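Side-chain contacts in dTDP-glucose 4,6-dehydratase (Klebsiella pneumoniae, PDB 5U4Q), which probably removes water from dTDP-glucose, with the help of a bound NAD, to give a 4-keto-6-deoxy sugar nucleotide: residues 17-20 and 21-25; 228-231 and 232-236; 302-305 and 306-309. All coordinates share one frame; numbering follows the deposited sequence. Where two conformers were deposited one is given.

Interaction 1: residues 17-20 and 21-25; sequences FHIA and QRLLN
The carboxamide of Gln21 lies aslant against the ring of Phe17, one turn back on helix 14-25, which joins strands 5-9 and 29-34 in the first beta-alpha-beta unit of the Rossmann fold. NE2 of Gln21 comes within 3.5 Å of CZ of Phe17, with the amide and ring planes 58° apart. This reach depends on a fully stretched glutamine chain, CG anti to the backbone N (chi1 180°) and CD anti to CA. OE1 of Gln21 accepts a hydrogen bond from a water at 3.1 Å, and the same water donates to O of His18 at 2.7 Å. That carbonyl also receives the N-H of Arg22, so two donors hold it. Ile19 and Leu23 run side by side in the same direction, CG2 of Ile19 3.8 Å from CD1 of Leu23. In the next shell, Trp188 meets Phe17 edge-to-face, Phe17 CD2 sits over one face of the His18 ring near its rim, and His18 NE2 is hydrogen-bonded to Pro187 O. Leu23 also packs on Phe6 and Val8 of the neighbouring strand. Beneath these side chains the helical bonds are regular; N of Leu24 donates to O of Ala20 at 2.9 Å, and CG of Leu24 rests 3.3 Å from that oxygen.

Interaction 2: residues 228-231 and 232-236; sequences EAVV and RVLDV
Glu228 and Arg232 form an i to i+4 salt bridge along helix 223-234, which packs on strands 176-185 and 258-263 of the Rossmann-fold sheet. The charged contact runs through one carboxylate oxygen: NE of Arg232 donates to OE2 of Glu228 at 2.7 Å, close to straight. OE2 lies in the guanidinium plane, at its edge, and offers its anti lone pair, while the carboxylate itself is turned 78° from that plane. A second, weak bond from NH2 of Arg232 reaches the same OE2 at 3.2 Å. Glu228 bends at its second torsion (chi2 62°) to bring OE2 round to the extended arginine chain. NH1 of Arg232 is bound to O of Val312, which helps fix the rotation of the guanidinium. Among backbone bonds, N of Val233 donates to O of Ala229 at 2.9 Å, and N of Leu234 to O of Val230 at 3.0 Å. The apolar contact is loose, CG1 of Val230 standing 4.3 Å from CD1 of Leu234; Val230 itself packs on Leu179 and Ile263. A water bridges two more groups: it donates to O of Val231 at 2.8 Å and, weakly, to OD1 of Asp235, an oxygen that also forms a salt bridge with Arg81.

Interaction 3: residues 302-305 and 306-309; sequences SADT and QPLY
Asp304 and Gln306 lie side by side and point the same way where the loop runs into the helix. From CB of Asp304 the chain turns so that CG is anti to the backbone N (chi1 -180°), beside the carbonyl carbon and thus on the side of the residues that follow. CG itself stays 3.9 Å from N of Gln306. Beyond it comes OD1 of Asp304: N of Gln306 donates to it at 2.8 Å in a nearly straight bond. The donor meets OD1 on its anti side, 31° out of the carboxylate plane. OD1 also touches carbon, lying 3.3 Å from CB of Gln306 and 3.8 Å from CD of Pro307. This bond from a side-chain oxygen to the N-H two residues on is an Asx turn, here leading into helix 306-312. Thr305 is the N-cap residue but its side chain makes no capping bond; the N-H of Gln306, first of the helix, is met by Asp304 one residue earlier. Its negative charge beside the helix start may be favoured by the helix dipole. Pro307, in the first turn, costs the helix no backbone bond, since N-H groups there have no carbonyl of an earlier turn to donate to. The other oxygen, OD2 of Asp304, accepts a hydrogen bond from a water at 2.7 Å. The same water lies so close to OE1 of Gln306 that a bond there is doubtful; the carboxylate and amide planes are 51° apart. The loop backbone is tied to the sheet by Asn262, whose ND2 is hydrogen-bonded to O of Asp304. Past the N-cap, O of Thr305 receives N of Tyr309 at 3.2 Å and, more weakly, N of Leu308.

Each interaction is local, formed between neighbouring turns or at a helix start; none encloses a loop, and the three follow in series without nesting or crossing. Interaction 1 comes first, on helix 14-25. About two hundred residues later, interaction 2 on helix 223-234 lies against it: NH1 of Arg22 makes a salt bridge to OE1 of Glu228 at 2.8 Å, and Ile19 packs on Val230. Interaction 3, at the start of helix 306-312, touches interaction 2 by apolar packing, CG2 of Val233 lying 3.5 Å from CD1 of Leu308. Helix 223-234 thus touches both neighbours, whereas interactions 1 and 3 remain about 11 Å apart at their nearest atoms.

Interaction 1: residues 17-20 and 21-25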
loop_
_atom_site.group_PDB
_atom_site.type_symbol
_atom_site.label_atom_id
_atom_site.label_comp_id
_atom_site.label_asym_id
_atom_site.label_seq_id
_atom_site.Cartn_x
_atom_site.Cartn_y
_atom_site.Cartn_z
ATOM N N PHE A 17 13.528 18.367 -9.829
ATOM C CA PHE A 17 14.445 19.315 -10.465
ATOM C C PHE A 17 14.908 20.353 -9.434
ATOM O O PHE A 17 16.103 20.619 -9.260
ATOM C CB PHE A 17 13.780 20.030 -11.647
ATOM C CG PHE A 17 14.426 21.327 -11.988
ATOM C CD1 PHE A 17 15.705 21.364 -12.541
ATOM C CD2 PHE A 17 13.785 22.527 -11.739
ATOM C CE1 PHE A 17 16.312 22.565 -12.826
ATOM C CE2 PHE A 17 14.389 23.728 -12.038
ATOM C CZ PHE A 17 15.661 23.747 -12.576
ATOM N N HIS A 18 13.954 20.977 -8.745
ATOM C CA HIS A 18 14.303 21.983 -7.774
ATOM C C HIS A 18 15.155 21.489 -6.617
ATOM O O HIS A 18 16.069 22.203 -6.173
ATOM C CB HIS A 18 13.038 22.685 -7.237
ATOM C CG HIS A 18 12.401 23.621 -8.205
ATOM N ND1 HIS A 18 12.715 24.963 -8.274
ATOM C CD2 HIS A 18 11.429 23.410 -9.122
ATOM C CE1 HIS A 18 11.949 25.534 -9.190
ATOM N NE2 HIS A 18 11.171 24.618 -9.726
ATOM N N ILE A 19 14.892 20.269 -6.154
ATOM C CA ILE A 19 15.680 19.701 -5.072
ATOM C C ILE A 19 17.100 19.435 -5.586
ATOM O O ILE A 19 18.068 19.818 -4.942
ATOM C CB ILE A 19 15.049 18.407 -4.505
ATOM C CG1 ILE A 19 13.668 18.699 -3.889
ATOM C CG2 ILE A 19 15.976 17.754 -3.476
ATOM C CD1 ILE A 19 13.670 19.688 -2.793
ATOM N N ALA A 20 17.208 18.820 -6.763
ATOM C CA ALA A 20 18.556 18.551 -7.317
ATOM C C ALA A 20 19.336 19.854 -7.511
ATOM O O ALA A 20 20.517 19.949 -7.170
ATOM C CB ALA A 20 18.431 17.833 -8.624
ATOM N N GLN A 21 18.679 20.878 -8.061
ATOM C CA GLN A 21 19.352 22.155 -8.302
ATOM C C GLN A 21 19.888 22.767 -6.982
ATOM O O GLN A 21 21.020 23.260 -6.915
ATOM C CB GLN A 21 18.377 23.120 -8.992
ATOM C CG GLN A 21 18.948 24.487 -9.301
ATOM C CD GLN A 21 17.912 25.358 -9.966
ATOM O OE1 GLN A 21 16.841 25.675 -9.369
ATOM N NE2 GLN A 21 18.188 25.738 -11.188
ATOM N N ARG A 22 19.069 22.737 -5.937
ATOM C CA ARG A 22 19.478 23.285 -4.652
ATOM C C ARG A 22 20.661 22.509 -4.072
ATOM O O ARG A 22 21.615 23.097 -3.554
ATOM C CB ARG A 22 18.291 23.306 -3.684
ATOM C CG ARG A 22 18.617 23.742 -2.280
ATOM C CD ARG A 22 19.131 25.175 -2.166
ATOM N NE ARG A 22 19.471 25.455 -0.774
ATOM C CZ ARG A 22 18.608 25.878 0.153
ATOM N NH1 ARG A 22 17.342 26.119 -0.155
ATOM N NH2 ARG A 22 19.016 26.063 1.395
ATOM N N LEU A 23 20.609 21.186 -4.170
ATOM C CA LEU A 23 21.675 20.360 -3.596
ATOM C C LEU A 23 22.979 20.605 -4.345
ATOM O O LEU A 23 24.047 20.666 -3.731
ATOM C CB LEU A 23 21.317 18.878 -3.592
ATOM C CG LEU A 23 20.150 18.461 -2.672
ATOM C CD1 LEU A 23 19.709 17.042 -2.967
ATOM C CD2 LEU A 23 20.521 18.647 -1.205
ATOM N N LEU A 24 22.874 20.766 -5.658
ATOM C CA LEU A 24 24.067 21.088 -6.460
ATOM C C LEU A 24 24.628 22.418 -6.064
ATOM O O LEU A 24 25.876 22.583 -5.979
ATOM C CB LEU A 24 23.750 21.055 -7.949
ATOM C CG LEU A 24 23.487 19.664 -8.487
ATOM C CD1 LEU A 24 22.737 19.666 -9.812
ATOM C CD2 LEU A 24 24.790 18.863 -8.578
ATOM N N ASN A 25 23.763 23.398 -5.862
ATOM C CA ASN A 25 24.223 24.735 -5.454
ATOM C C ASN A 25 24.829 24.783 -4.037
ATOM O O ASN A 25 25.537 25.749 -3.690
ATOM C CB ASN A 25 23.106 25.773 -5.656
ATOM C CG ASN A 25 22.928 26.149 -7.124
ATOM O OD1 ASN A 25 23.902 26.414 -7.824
ATOM N ND2 ASN A 25 21.686 26.251 -7.568
HETATM O O HOH W 1 16.271 24.921 -6.438
#

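Interaction 2: residues 228-231 and 232-236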
loop_
_atom_site.group_PDB
_atom_site.type_symbol
_atom_site.label_atom_id
_atom_site.label_comp_id
_atom_site.label_asym_id
_atom_site.label_seq_id
_atom_site.Cartn_x
_atom_site.Cartn_y
_atom_site.Cartn_z
ATOM N N GLU A 228 13.350 24.509 0.658
ATOM C CA GLU A 228 14.053 24.818 1.903
ATOM C C GLU A 228 13.723 23.768 2.964
ATOM O O GLU A 228 14.631 23.276 3.642
ATOM C CB GLU A 228 13.684 26.226 2.390
ATOM C CG GLU A 228 14.434 26.667 3.633
ATOM C CD GLU A 228 15.935 26.736 3.437
ATOM O OE1 GLU A 228 16.387 27.043 2.320
ATOM O OE2 GLU A 228 16.670 26.513 4.430
ATOM N N ALA A 229 12.442 23.421 3.091
ATOM C CA ALA A 229 12.032 22.423 4.093
ATOM C C ALA A 229 12.623 21.045 3.823
ATOM O O ALA A 229 13.118 20.359 4.735
ATOM C CB ALA A 229 10.531 22.318 4.127
ATOM N N VAL A 230 12.545 20.609 2.581
ATOM C CA VAL A 230 13.044 19.289 2.238
ATOM C C VAL A 230 14.538 19.192 2.461
ATOM O O VAL A 230 15.023 18.185 2.965
ATOM C CB VAL A 230 12.671 18.926 0.786
ATOM C CG1 VAL A 230 13.328 17.634 0.328
ATOM C CG2 VAL A 230 11.162 18.843 0.645
ATOM N N VAL A 231 15.288 20.216 2.063
ATOM C CA VAL A 231 16.741 20.150 2.218
ATOM C C VAL A 231 17.101 20.133 3.720
ATOM O O VAL A 231 18.027 19.395 4.122
ATOM C CB VAL A 231 17.462 21.223 1.370
ATOM C CG1 VAL A 231 18.950 21.255 1.692
ATOM C CG2 VAL A 231 17.234 20.947 -0.118
ATOM N N ARG A 232 16.357 20.859 4.557
ATOM C CA ARG A 232 16.563 20.806 6.037
ATOM C C ARG A 232 16.209 19.398 6.575
ATOM O O ARG A 232 16.963 18.837 7.376
ATOM C CB ARG A 232 15.760 21.866 6.788
ATOM C CG ARG A 232 16.236 23.280 6.511
ATOM C CD ARG A 232 15.518 24.313 7.326
ATOM N NE ARG A 232 15.975 25.659 6.938
ATOM C CZ ARG A 232 16.042 26.705 7.755
ATOM N NH1 ARG A 232 15.716 26.602 9.043
ATOM N NH2 ARG A 232 16.470 27.874 7.279
ATOM N N VAL A 233 15.090 18.835 6.125
ATOM C CA VAL A 233 14.672 17.507 6.578
ATOM C C VAL A 233 15.689 16.434 6.226
ATOM O O VAL A 233 15.901 15.516 7.021
ATOM C CB VAL A 233 13.283 17.105 6.027
ATOM C CG1 VAL A 233 12.981 15.614 6.231
ATOM C CG2 VAL A 233 12.209 17.947 6.674
ATOM N N LEU A 234 16.298 16.529 5.048
ATOM C CA LEU A 234 17.292 15.545 4.612
ATOM C C LEU A 234 18.417 15.430 5.647
ATOM O O LEU A 234 18.993 14.338 5.797
ATOM C CB LEU A 234 17.848 15.890 3.200
ATOM C CG LEU A 234 17.050 15.323 2.003
ATOM C CD1 LEU A 234 17.304 16.108 0.718
ATOM C CD2 LEU A 234 17.376 13.847 1.781
ATOM N N ASP A 235 18.696 16.521 6.369
ATOM C CA ASP A 235 19.768 16.555 7.386
ATOM C C ASP A 235 19.322 16.153 8.785
ATOM O O ASP A 235 20.171 16.080 9.681
ATOM C CB ASP A 235 20.401 17.960 7.500
ATOM C CG ASP A 235 21.283 18.333 6.351
ATOM O OD1 ASP A 235 21.711 17.473 5.556
ATOM O OD2 ASP A 235 21.593 19.550 6.283
ATOM N N VAL A 236 18.030 15.895 8.996
ATOM C CA VAL A 236 17.539 15.494 10.304
ATOM C C VAL A 236 17.236 14.010 10.198
ATOM O O VAL A 236 16.231 13.619 9.614
ATOM C CB VAL A 236 16.302 16.296 10.753
ATOM C CG1 VAL A 236 15.822 15.795 12.105
ATOM C CG2 VAL A 236 16.619 17.791 10.832
HETATM O O HOH W 2 20.415 18.390 3.093
#

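Interaction 3: residues 302-305 and 306-309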
loop_
_atom_site.group_PDB
_atom_site.type_symbol
_atom_site.label_atom_id
_atom_site.label_comp_id
_atom_site.label_asym_id
_atom_site.label_seq_id
_atom_site.Cartn_x
_atom_site.Cartn_y
_atom_site.Cartn_z
ATOM N N SER A 302 -8.105 22.107 6.105
ATOM C CA SER A 302 -6.857 22.625 6.691
ATOM C C SER A 302 -5.954 21.491 7.167
ATOM O O SER A 302 -6.409 20.369 7.396
ATOM C CB SER A 302 -7.136 23.579 7.850
ATOM O OG SER A 302 -7.978 22.977 8.816
ATOM N N ALA A 303 -4.672 21.798 7.305
ATOM C CA ALA A 303 -3.663 20.816 7.702
ATOM C C ALA A 303 -2.739 21.340 8.777
ATOM O O ALA A 303 -2.381 22.535 8.794
ATOM C CB ALA A 303 -2.846 20.413 6.489
ATOM N N ASP A 304 -2.341 20.450 9.673
ATOM C CA ASP A 304 -1.440 20.787 10.776
ATOM C C ASP A 304 0.026 20.524 10.381
ATOM O O ASP A 304 0.409 19.378 10.088
ATOM C CB ASP A 304 -1.807 19.958 12.017
ATOM C CG ASP A 304 -0.913 20.238 13.251
ATOM O OD1 ASP A 304 -0.023 21.105 13.214
ATOM O OD2 ASP A 304 -1.129 19.578 14.295
ATOM N N THR A 305 0.832 21.582 10.397
ATOM C CA THR A 305 2.262 21.453 10.115
ATOM C C THR A 305 3.152 21.841 11.306
ATOM O O THR A 305 4.358 22.120 11.122
ATOM C CB THR A 305 2.657 22.261 8.877
ATOM O OG1 THR A 305 2.320 23.633 9.077
ATOM C CG2 THR A 305 1.920 21.758 7.663
ATOM N N GLN A 306 2.604 21.814 12.526
ATOM C CA GLN A 306 3.417 22.078 13.735
ATOM C C GLN A 306 4.620 21.124 13.896
ATOM O O GLN A 306 5.703 21.555 14.325
ATOM C CB GLN A 306 2.532 22.075 15.019
ATOM C CG GLN A 306 3.238 21.886 16.377
ATOM C CD GLN A 306 3.446 20.419 16.798
ATOM O OE1 GLN A 306 2.519 19.613 16.780
ATOM N NE2 GLN A 306 4.655 20.091 17.237
ATOM N N PRO A 307 4.438 19.825 13.579
ATOM C CA PRO A 307 5.585 18.982 13.797
ATOM C C PRO A 307 6.789 19.397 12.924
ATOM O O PRO A 307 7.928 19.379 13.427
ATOM C CB PRO A 307 5.049 17.582 13.496
ATOM C CG PRO A 307 3.609 17.659 13.862
ATOM C CD PRO A 307 3.193 19.040 13.444
ATOM N N LEU A 308 6.560 19.798 11.669
ATOM C CA LEU A 308 7.701 20.162 10.805
ATOM C C LEU A 308 8.281 21.517 11.241
ATOM O O LEU A 308 9.500 21.735 11.137
ATOM C CB LEU A 308 7.336 20.102 9.317
ATOM C CG LEU A 308 8.476 20.056 8.282
ATOM C CD1 LEU A 308 9.418 18.889 8.533
ATOM C CD2 LEU A 308 7.919 19.961 6.872
ATOM N N TYR A 309 7.429 22.396 11.787
ATOM C CA TYR A 309 7.910 23.668 12.359
ATOM C C TYR A 309 8.788 23.414 13.570
ATOM O O TYR A 309 9.838 24.016 13.696
ATOM C CB TYR A 309 6.751 24.621 12.756
ATOM C CG TYR A 309 7.252 25.887 13.438
ATOM C CD1 TYR A 309 7.777 26.936 12.697
ATOM C CD2 TYR A 309 7.247 26.011 14.832
ATOM C CE1 TYR A 309 8.269 28.080 13.316
ATOM C CE2 TYR A 309 7.747 27.158 15.456
ATOM C CZ TYR A 309 8.247 28.188 14.686
ATOM O OH TYR A 309 8.749 29.330 15.274
HETATM O O HOH W 3 0.166 20.174 16.587
#